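Local atomic coordinates of ureidoglycolate hydrolase (Arabidopsis thaliana, PDB entry 4PXE), a protein that hydrolyses (S)-ureidoglycolate to glyoxylate, ammonium and carbon dioxide in plant purine catabolism, working as a manganese-dependent homodimer of the peptidase M20 family. Residues A95-D103 / S401-S409; Q23-D32 / D45-V54. All coordinates share one frame; numbering follows the deposited sequence.

Overall arrangement
Interaction 1 lies at the dinuclear manganese site, where 95-103 meets 401-409, nearly 300 residues later. Asp103 reaches both manganese ions, His402 binds one of them, and the bound glyoxylate lies about 4 Å from the nearest His402 side-chain atom. Interaction 2, between 23-32 and 45-54, is one layer further out; the nearest atom of its Leu27 side chain is about 12 Å from a manganese ion. The centres of the two contacts are about 14 Å apart, yet they touch. Lys101 NZ forms a salt bridge of 2.8 Å with Asp25 OD1, and Tyr102 CE1 packs 3.9 Å from Ile24 CG2, so helix 17-28, one side of interaction 2, also packs against 95-103.

Interaction 1 (A95-D103 / S401-S409); sequences AIPYSGKYD and SHKPEEYSS. With MN (manganese (II) ion), chain D; MN (manganese (II) ion), chain C.
Two metal-site loops of the M20 catalytic core meet here in a buried contact, joined by a carboxylate and by manganese. Glu406, its side chain fully extended with CG anti to the backbone N (chi1 -177°), brings OE1 to the loop at 100-103. There OE1 accepts two backbone N-H groups: Tyr102 N at 2.8 Å, nearly in line with the C-O bond, and Asp103 N at 2.9 Å, from above the carboxylate plane. Its other oxygen, OE2, takes the Ser401 hydroxyl at 2.6 Å, so both oxygens are gripped and the group is fixed in rotation. Asp103 then bridges the two manganese ions, one oxygen to each; Asp103 OD2 and His402 NE2 bind the same ion, NE2 lying 2.3 Å from the metal. Ile96 CD1 lies over the imidazole face of His402, 3.5 Å from its centroid, a CH-pi contact. His92, Glu138 and His208 supply the remaining protein ligands of the pair. His402 ND1 is hydrogen-bonded to the backbone O of Asn294 of the second subunit, while strand 201-209 lies against Tyr102 and Glu406 through Ile209, and helix 17-28 packs on Tyr102 through Ile24.

Interaction 2 (Q23-D32 / D45-V54); sequences QIDELSSFSD and DKDVSARRYV
Helix 23-28 and helix 45-54 run roughly antiparallel, at 151° with axes 10.6 Å apart at closest approach, and the chain beyond the first helix continues along the start of the second. This is a helix-helix pair, linked through strand 38-40, in which aromatic side chains fill the middle and polar groups close the ends. Phe30, the centre of an inverse gamma turn, lays one ring face over the second helix, where Ser49 CB makes a CH-pi contact 3.9 Å from the ring centroid. Ser29 OG lies over the opposite face, so the ring is sandwiched. Beside it stands Tyr53, its ring turned 63° from that of Phe30, with Phe30 CE2 touching Tyr53 CB. Leu27 sends CD1 into the angle between Ala50 CB and Tyr53 CD1, at 3.6 Å from the latter. Tyr53 turns its ring away from its own N (chi1 -177°), which carries the phenol across to helix 23-28. Its hydroxyl donates to Glu26 OE1 at 2.7 Å, reaching the anti side of a carboxylate set almost perpendicular to the ring. Val105 of helix 105-120 packs against Leu27 from outside the pair. At the other end Lys46, bent at chi2 and chi4, curls its chain alongside Asp32 and Ser31, and its ammonium forms salt bridges with both Asp32 and Asp45. With an alanine here, Asp32 and Asp45 would probably be left close together without their shared cation, and the chain at Ser31 and Asp32 held less firmly to helix 45-54. A water donates to Asp32 OD2 and Asp45 OD1, adding a second link, while Lys46 NZ meets Asp32 OD1 on its syn side at 2.8 Å.

Interaction 1 (A95-D103 / S401-S409)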
loop_
_atom_site.group_PDB
_atom_site.type_symbol
_atom_site.label_atom_id
_atom_site.label_comp_id
_atom_site.label_asym_id
_atom_site.label_seq_id
_atom_site.Cartn_x
_atom_site.Cartn_y
_atom_site.Cartn_z
ATOM N N ALA A 95 -17.989 -7.972 -1.373
ATOM C CA ALA A 95 -17.243 -8.361 -0.178
ATOM C C ALA A 95 -15.954 -7.556 -0.133
ATOM O O ALA A 95 -15.198 -7.525 -1.112
ATOM C CB ALA A 95 -16.911 -9.835 -0.227
ATOM N N ILE A 96 -15.689 -6.909 0.994
ATOM C CA ILE A 96 -14.424 -6.178 1.147
ATOM C C ILE A 96 -13.233 -7.145 1.196
ATOM O O ILE A 96 -13.413 -8.342 1.401
ATOM C CB ILE A 96 -14.434 -5.220 2.368
ATOM C CG1 ILE A 96 -14.310 -5.979 3.691
ATOM C CG2 ILE A 96 -15.666 -4.343 2.354
ATOM C CD1 ILE A 96 -14.234 -5.056 4.891
ATOM N N PRO A 97 -12.015 -6.641 0.974
ATOM C CA PRO A 97 -10.878 -7.570 0.987
ATOM C C PRO A 97 -10.762 -8.424 2.256
ATOM O O PRO A 97 -10.818 -7.907 3.377
ATOM C CB PRO A 97 -9.671 -6.632 0.848
ATOM C CG PRO A 97 -10.217 -5.484 0.022
ATOM C CD PRO A 97 -11.624 -5.289 0.519
ATOM N N TYR A 98 -10.609 -9.731 2.051
ATOM C CA TYR A 98 -10.373 -10.690 3.135
ATOM C C TYR A 98 -11.479 -10.669 4.167
ATOM O O TYR A 98 -11.240 -10.554 5.378
ATOM C CB TYR A 98 -8.998 -10.467 3.784
ATOM C CG TYR A 98 -7.865 -10.790 2.842
ATOM C CD1 TYR A 98 -7.390 -12.087 2.730
ATOM C CD2 TYR A 98 -7.298 -9.806 2.043
ATOM C CE1 TYR A 98 -6.363 -12.402 1.865
ATOM C CE2 TYR A 98 -6.259 -10.110 1.169
ATOM C CZ TYR A 98 -5.808 -11.412 1.083
ATOM O OH TYR A 98 -4.774 -11.734 0.224
ATOM N N SER A 99 -12.698 -10.800 3.672
ATOM C CA SER A 99 -13.868 -10.817 4.539
ATOM C C SER A 99 -14.549 -12.190 4.511
ATOM O O SER A 99 -13.953 -13.177 4.065
ATOM C CB SER A 99 -14.825 -9.692 4.165
ATOM O OG SER A 99 -15.265 -9.798 2.818
ATOM N N GLY A 100 -15.785 -12.256 5.004
ATOM C CA GLY A 100 -16.492 -13.519 5.161
ATOM C C GLY A 100 -17.471 -13.812 4.035
ATOM O O GLY A 100 -17.535 -13.068 3.054
ATOM N N LYS A 101 -18.250 -14.883 4.207
ATOM C CA LYS A 101 -19.145 -15.410 3.178
ATOM C C LYS A 101 -20.624 -15.072 3.416
ATOM O O LYS A 101 -21.475 -15.419 2.600
ATOM C CB LYS A 101 -19.046 -16.947 3.112
ATOM C CG LYS A 101 -17.640 -17.531 3.055
ATOM C CD LYS A 101 -17.671 -19.060 2.872
ATOM C CE LYS A 101 -18.368 -19.805 4.001
ATOM N NZ LYS A 101 -18.136 -21.296 3.883
ATOM N N TYR A 102 -20.926 -14.414 4.532
ATOM C CA TYR A 102 -22.318 -14.256 4.989
ATOM C C TYR A 102 -22.843 -12.820 4.916
ATOM O O TYR A 102 -24.037 -12.601 4.681
ATOM C CB TYR A 102 -22.479 -14.820 6.417
ATOM C CG TYR A 102 -22.162 -16.296 6.513
ATOM C CD1 TYR A 102 -23.165 -17.252 6.357
ATOM C CD2 TYR A 102 -20.860 -16.730 6.748
ATOM C CE1 TYR A 102 -22.874 -18.604 6.422
ATOM C CE2 TYR A 102 -20.562 -18.076 6.818
ATOM C CZ TYR A 102 -21.578 -19.006 6.657
ATOM O OH TYR A 102 -21.287 -20.358 6.720
ATOM N N ASP A 103 -21.946 -11.857 5.103
ATOM C CA ASP A 103 -22.306 -10.444 5.019
ATOM C C ASP A 103 -22.939 -10.146 3.661
ATOM O O ASP A 103 -22.354 -10.435 2.622
ATOM C CB ASP A 103 -21.036 -9.620 5.234
ATOM C CG ASP A 103 -21.271 -8.150 5.139
ATOM O OD1 ASP A 103 -22.411 -7.695 5.287
ATOM O OD2 ASP A 103 -20.287 -7.426 4.927
ATOM N N SER A 401 -17.377 -10.261 11.893
ATOM C CA SER A 401 -17.714 -9.900 10.528
ATOM C C SER A 401 -16.545 -9.149 9.891
ATOM O O SER A 401 -15.634 -8.694 10.591
ATOM C CB SER A 401 -19.013 -9.088 10.490
ATOM O OG SER A 401 -19.526 -9.009 9.173
ATOM N N HIS A 402 -16.556 -9.054 8.567
ATOM C CA HIS A 402 -15.454 -8.456 7.803
ATOM C C HIS A 402 -14.138 -9.195 8.022
ATOM O O HIS A 402 -13.056 -8.606 7.990
ATOM C CB HIS A 402 -15.305 -6.961 8.104
ATOM C CG HIS A 402 -16.314 -6.111 7.410
ATOM N ND1 HIS A 402 -16.336 -4.736 7.517
ATOM C CD2 HIS A 402 -17.343 -6.443 6.595
ATOM C CE1 HIS A 402 -17.330 -4.257 6.795
ATOM N NE2 HIS A 402 -17.956 -5.270 6.221
ATOM N N LYS A 403 -14.254 -10.501 8.224
ATOM C CA LYS A 403 -13.098 -11.380 8.379
ATOM C C LYS A 403 -13.590 -12.811 8.159
ATOM O O LYS A 403 -14.790 -13.084 8.294
ATOM C CB LYS A 403 -12.401 -11.190 9.738
ATOM C CG LYS A 403 -13.281 -11.330 10.958
ATOM C CD LYS A 403 -12.452 -11.002 12.192
ATOM C CE LYS A 403 -13.296 -10.976 13.446
ATOM N NZ LYS A 403 -12.426 -10.659 14.620
ATOM N N PRO A 404 -12.676 -13.729 7.805
ATOM C CA PRO A 404 -13.108 -15.072 7.398
ATOM C C PRO A 404 -13.718 -15.924 8.513
ATOM O O PRO A 404 -14.315 -16.954 8.211
ATOM C CB PRO A 404 -11.813 -15.716 6.873
ATOM C CG PRO A 404 -10.715 -14.917 7.454
ATOM C CD PRO A 404 -11.243 -13.515 7.537
ATOM N N GLU A 405 -13.553 -15.507 9.763
ATOM C CA GLU A 405 -14.166 -16.191 10.908
ATOM C C GLU A 405 -15.677 -15.972 11.003
ATOM O O GLU A 405 -16.353 -16.636 11.792
ATOM C CB GLU A 405 -13.495 -15.737 12.206
ATOM C CG GLU A 405 -12.052 -16.213 12.370
ATOM C CD GLU A 405 -11.005 -15.254 11.809
ATOM O OE1 GLU A 405 -11.332 -14.293 11.078
ATOM O OE2 GLU A 405 -9.813 -15.466 12.131
ATOM N N GLU A 406 -16.200 -15.034 10.212
ATOM C CA GLU A 406 -17.638 -14.786 10.132
ATOM C C GLU A 406 -18.407 -16.085 9.892
ATOM O O GLU A 406 -18.047 -16.874 9.020
ATOM C CB GLU A 406 -17.897 -13.805 8.988
ATOM C CG GLU A 406 -19.343 -13.362 8.804
ATOM C CD GLU A 406 -19.442 -12.422 7.628
ATOM O OE1 GLU A 406 -19.664 -12.917 6.509
ATOM O OE2 GLU A 406 -19.235 -11.203 7.822
ATOM N N TYR A 407 -19.468 -16.313 10.662
ATOM C CA TYR A 407 -20.248 -17.542 10.521
ATOM C C TYR A 407 -21.660 -17.372 11.049
ATOM O O TYR A 407 -21.856 -16.827 12.137
ATOM C CB TYR A 407 -19.566 -18.695 11.278
ATOM C CG TYR A 407 -20.309 -20.007 11.166
ATOM C CD1 TYR A 407 -20.117 -20.835 10.072
ATOM C CD2 TYR A 407 -21.203 -20.421 12.158
ATOM C CE1 TYR A 407 -20.794 -22.042 9.955
ATOM C CE2 TYR A 407 -21.883 -21.625 12.048
ATOM C CZ TYR A 407 -21.677 -22.424 10.946
ATOM O OH TYR A 407 -22.365 -23.610 10.833
ATOM N N SER A 408 -22.634 -17.844 10.278
ATOM C CA SER A 408 -23.997 -18.028 10.774
ATOM C C SER A 408 -24.412 -19.459 10.404
ATOM O O SER A 408 -24.101 -19.941 9.314
ATOM C CB SER A 408 -24.939 -16.994 10.158
ATOM O OG SER A 408 -26.209 -17.048 10.782
ATOM N N SER A 409 -25.092 -20.155 11.309
ATOM C CA SER A 409 -25.410 -21.565 11.076
ATOM C C SER A 409 -26.535 -21.732 10.063
ATOM O O SER A 409 -27.299 -20.799 9.819
ATOM C CB SER A 409 -25.803 -22.244 12.394
ATOM O OG SER A 409 -27.055 -21.759 12.843
HETATM MN MN MN D . -20.019 -5.246 5.180
HETATM MN MN MN C . -23.692 -6.016 4.701
HETATM O O HOH W 1 -11.828 -7.292 5.896
HETATM O O HOH W 2 -17.607 -10.156 5.981
HETATM O O HOH W 3 -17.360 -16.528 6.387
HETATM O O HOH W 4 -23.203 -21.846 7.820
HETATM O O HOH W 5 -25.299 -4.490 4.462
HETATM O O HOH W 6 -21.923 -4.720 4.350
HETATM O O HOH W 7 -23.447 -4.706 6.790
HETATM O O HOH W 8 -20.696 -4.898 6.843
#

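Interaction 2 (Q23-D32 / D45-V54)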
loop_
_atom_site.group_PDB
_atom_site.type_symbol
_atom_site.label_atom_id
_atom_site.label_comp_id
_atom_site.label_asym_id
_atom_site.label_seq_id
_atom_site.Cartn_x
_atom_site.Cartn_y
_atom_site.Cartn_z
ATOM N N GLN A 23 -25.339 -23.026 -1.446
ATOM C CA GLN A 23 -25.305 -21.822 -2.283
ATOM C C GLN A 23 -24.352 -20.763 -1.725
ATOM O O GLN A 23 -23.626 -20.111 -2.479
ATOM C CB GLN A 23 -26.708 -21.258 -2.467
ATOM C CG GLN A 23 -27.595 -22.189 -3.287
ATOM C CD GLN A 23 -29.033 -21.719 -3.384
ATOM O OE1 GLN A 23 -29.510 -20.942 -2.552
ATOM N NE2 GLN A 23 -29.734 -22.193 -4.400
ATOM N N ILE A 24 -24.340 -20.612 -0.402
ATOM C CA ILE A 24 -23.406 -19.707 0.261
ATOM C C ILE A 24 -21.975 -20.112 -0.077
ATOM O O ILE A 24 -21.146 -19.280 -0.431
ATOM C CB ILE A 24 -23.624 -19.701 1.800
ATOM C CG1 ILE A 24 -24.942 -19.003 2.154
ATOM C CG2 ILE A 24 -22.458 -19.039 2.526
ATOM C CD1 ILE A 24 -24.811 -17.507 2.341
ATOM N N ASP A 25 -21.700 -21.407 -0.002
ATOM C CA ASP A 25 -20.358 -21.908 -0.286
ATOM C C ASP A 25 -19.997 -21.738 -1.759
ATOM O O ASP A 25 -18.887 -21.313 -2.076
ATOM C CB ASP A 25 -20.244 -23.380 0.123
ATOM C CG ASP A 25 -20.364 -23.578 1.618
ATOM O OD1 ASP A 25 -20.121 -22.611 2.366
ATOM O OD2 ASP A 25 -20.699 -24.706 2.033
ATOM N N GLU A 26 -20.921 -22.069 -2.656
ATOM C CA GLU A 26 -20.668 -21.879 -4.081
ATOM C C GLU A 26 -20.387 -20.420 -4.423
ATOM O O GLU A 26 -19.426 -20.119 -5.144
ATOM C CB GLU A 26 -21.819 -22.435 -4.924
ATOM C CG GLU A 26 -21.868 -23.959 -4.895
ATOM C CD GLU A 26 -22.960 -24.552 -5.762
ATOM O OE1 GLU A 26 -23.807 -23.798 -6.285
ATOM O OE2 GLU A 26 -22.975 -25.796 -5.913
ATOM N N LEU A 27 -21.196 -19.510 -3.893
ATOM C CA LEU A 27 -20.970 -18.094 -4.173
ATOM C C LEU A 27 -19.601 -17.614 -3.667
ATOM O O LEU A 27 -18.953 -16.773 -4.295
ATOM C CB LEU A 27 -22.095 -17.230 -3.600
ATOM C CG LEU A 27 -22.200 -15.848 -4.248
ATOM C CD1 LEU A 27 -22.747 -15.955 -5.668
ATOM C CD2 LEU A 27 -23.056 -14.917 -3.421
ATOM N N SER A 28 -19.151 -18.161 -2.543
ATOM C CA SER A 28 -17.878 -17.755 -1.961
ATOM C C SER A 28 -16.678 -18.121 -2.834
ATOM O O SER A 28 -15.580 -17.592 -2.629
ATOM C CB SER A 28 -17.707 -18.348 -0.556
ATOM O OG SER A 28 -17.324 -19.715 -0.601
ATOM N N SER A 29 -16.885 -19.017 -3.801
ATOM C CA SER A 29 -15.797 -19.388 -4.711
ATOM C C SER A 29 -15.449 -18.267 -5.690
ATOM O O SER A 29 -14.362 -18.268 -6.260
ATOM C CB SER A 29 -16.146 -20.665 -5.479
ATOM O OG SER A 29 -17.118 -20.419 -6.475
ATOM N N PHE A 30 -16.370 -17.322 -5.885
ATOM C CA PHE A 30 -16.118 -16.173 -6.757
ATOM C C PHE A 30 -15.384 -15.102 -5.960
ATOM O O PHE A 30 -15.979 -14.151 -5.463
ATOM C CB PHE A 30 -17.419 -15.629 -7.347
ATOM C CG PHE A 30 -18.233 -16.665 -8.074
ATOM C CD1 PHE A 30 -17.696 -17.362 -9.146
ATOM C CD2 PHE A 30 -19.528 -16.947 -7.679
ATOM C CE1 PHE A 30 -18.446 -18.316 -9.817
ATOM C CE2 PHE A 30 -20.280 -17.894 -8.344
ATOM C CZ PHE A 30 -19.734 -18.585 -9.412
ATOM N N SER A 31 -14.075 -15.271 -5.857
ATOM C CA SER A 31 -13.281 -14.506 -4.909
ATOM C C SER A 31 -11.872 -14.278 -5.413
ATOM O O SER A 31 -11.266 -15.180 -5.999
ATOM C CB SER A 31 -13.213 -15.274 -3.588
ATOM O OG SER A 31 -12.383 -14.618 -2.656
ATOM N N ASP A 32 -11.343 -13.088 -5.144
ATOM C CA ASP A 32 -9.943 -12.795 -5.441
ATOM C C ASP A 32 -9.004 -13.139 -4.282
ATOM O O ASP A 32 -7.786 -13.022 -4.409
ATOM C CB ASP A 32 -9.774 -11.334 -5.868
ATOM C CG ASP A 32 -10.178 -11.106 -7.312
ATOM O OD1 ASP A 32 -9.907 -11.989 -8.155
ATOM O OD2 ASP A 32 -10.779 -10.051 -7.602
ATOM N N ASP A 45 -14.307 -9.169 -12.525
ATOM C CA ASP A 45 -14.720 -10.457 -13.075
ATOM C C ASP A 45 -15.428 -11.349 -12.043
ATOM O O ASP A 45 -16.432 -11.992 -12.361
ATOM C CB ASP A 45 -13.544 -11.185 -13.746
ATOM C CG ASP A 45 -12.449 -11.576 -12.770
ATOM O OD1 ASP A 45 -12.287 -10.902 -11.730
ATOM O OD2 ASP A 45 -11.737 -12.565 -13.054
ATOM N N LYS A 46 -14.920 -11.368 -10.813
ATOM C CA LYS A 46 -15.561 -12.141 -9.745
ATOM C C LYS A 46 -16.971 -11.626 -9.445
ATOM O O LYS A 46 -17.886 -12.418 -9.213
ATOM C CB LYS A 46 -14.708 -12.123 -8.469
ATOM C CG LYS A 46 -13.267 -12.606 -8.654
ATOM C CD LYS A 46 -13.226 -13.957 -9.351
ATOM C CE LYS A 46 -11.796 -14.491 -9.445
ATOM N NZ LYS A 46 -10.911 -13.575 -10.205
ATOM N N ASP A 47 -17.145 -10.305 -9.442
ATOM C CA ASP A 47 -18.463 -9.703 -9.253
ATOM C C ASP A 47 -19.422 -10.131 -10.359
ATOM O O ASP A 47 -20.567 -10.506 -10.090
ATOM C CB ASP A 47 -18.357 -8.173 -9.216
ATOM C CG ASP A 47 -19.690 -7.486 -8.943
ATOM O OD1 ASP A 47 -20.481 -7.998 -8.127
ATOM O OD2 ASP A 47 -19.949 -6.419 -9.535
ATOM N N VAL A 48 -18.945 -10.084 -11.602
ATOM C CA VAL A 48 -19.761 -10.481 -12.743
ATOM C C VAL A 48 -20.205 -11.951 -12.632
ATOM O O VAL A 48 -21.369 -12.274 -12.880
ATOM C CB VAL A 48 -19.032 -10.201 -14.088
ATOM C CG1 VAL A 48 -19.817 -10.803 -15.264
ATOM C CG2 VAL A 48 -18.839 -8.705 -14.286
ATOM N N SER A 49 -19.289 -12.831 -12.235
ATOM C CA SER A 49 -19.622 -14.243 -12.026
ATOM C C SER A 49 -20.692 -14.431 -10.947
ATOM O O SER A 49 -21.621 -15.231 -11.103
ATOM C CB SER A 49 -18.372 -15.041 -11.660
ATOM O OG SER A 49 -17.469 -15.081 -12.748
ATOM N N ALA A 50 -20.569 -13.682 -9.859
ATOM C CA ALA A 50 -21.539 -13.756 -8.772
ATOM C C ALA A 50 -22.907 -13.202 -9.182
ATOM O O ALA A 50 -23.940 -13.776 -8.818
ATOM C CB ALA A 50 -21.013 -13.032 -7.545
ATOM N N ARG A 51 -22.924 -12.099 -9.938
ATOM C CA ARG A 51 -24.186 -11.565 -10.474
ATOM C C ARG A 51 -24.906 -12.612 -11.319
ATOM O O ARG A 51 -26.119 -12.781 -11.211
ATOM C CB ARG A 51 -23.931 -10.332 -11.353
ATOM C CG ARG A 51 -23.403 -9.102 -10.626
ATOM C CD ARG A 51 -23.003 -8.007 -11.629
ATOM N NE ARG A 51 -22.414 -6.891 -10.900
ATOM C CZ ARG A 51 -23.082 -5.827 -10.479
ATOM N NH1 ARG A 51 -24.365 -5.680 -10.766
ATOM N NH2 ARG A 51 -22.455 -4.903 -9.770
ATOM N N ARG A 52 -24.145 -13.298 -12.166
ATOM C CA ARG A 52 -24.718 -14.304 -13.051
ATOM C C ARG A 52 -25.300 -15.468 -12.252
ATOM O O ARG A 52 -26.375 -15.970 -12.574
ATOM C CB ARG A 52 -23.674 -14.782 -14.062
ATOM C CG ARG A 52 -23.231 -13.681 -15.028
ATOM C CD ARG A 52 -22.042 -14.104 -15.873
ATOM N NE ARG A 52 -22.290 -15.332 -16.620
ATOM C CZ ARG A 52 -22.815 -15.372 -17.842
ATOM N NH1 ARG A 52 -23.153 -14.247 -18.457
ATOM N NH2 ARG A 52 -23.005 -16.537 -18.448
ATOM N N TYR A 53 -24.593 -15.874 -11.199
ATOM C CA TYR A 53 -25.044 -16.959 -10.336
ATOM C C TYR A 53 -26.381 -16.591 -9.698
ATOM O O TYR A 53 -27.321 -17.383 -9.706
ATOM C CB TYR A 53 -23.980 -17.237 -9.266
ATOM C CG TYR A 53 -24.285 -18.390 -8.337
ATOM C CD1 TYR A 53 -25.061 -18.199 -7.202
ATOM C CD2 TYR A 53 -23.779 -19.660 -8.577
ATOM C CE1 TYR A 53 -25.335 -19.250 -6.333
ATOM C CE2 TYR A 53 -24.047 -20.716 -7.715
ATOM C CZ TYR A 53 -24.827 -20.498 -6.596
ATOM O OH TYR A 53 -25.098 -21.537 -5.735
ATOM N N VAL A 54 -26.476 -15.371 -9.175
ATOM C CA VAL A 54 -27.707 -14.900 -8.552
ATOM C C VAL A 54 -28.865 -14.749 -9.552
ATOM O O VAL A 54 -29.993 -15.164 -9.278
ATOM C CB VAL A 54 -27.479 -13.573 -7.780
ATOM C CG1 VAL A 54 -28.800 -12.999 -7.313
ATOM C CG2 VAL A 54 -26.558 -13.811 -6.586
HETATM O O HOH W 9 -10.550 -9.256 -10.112
#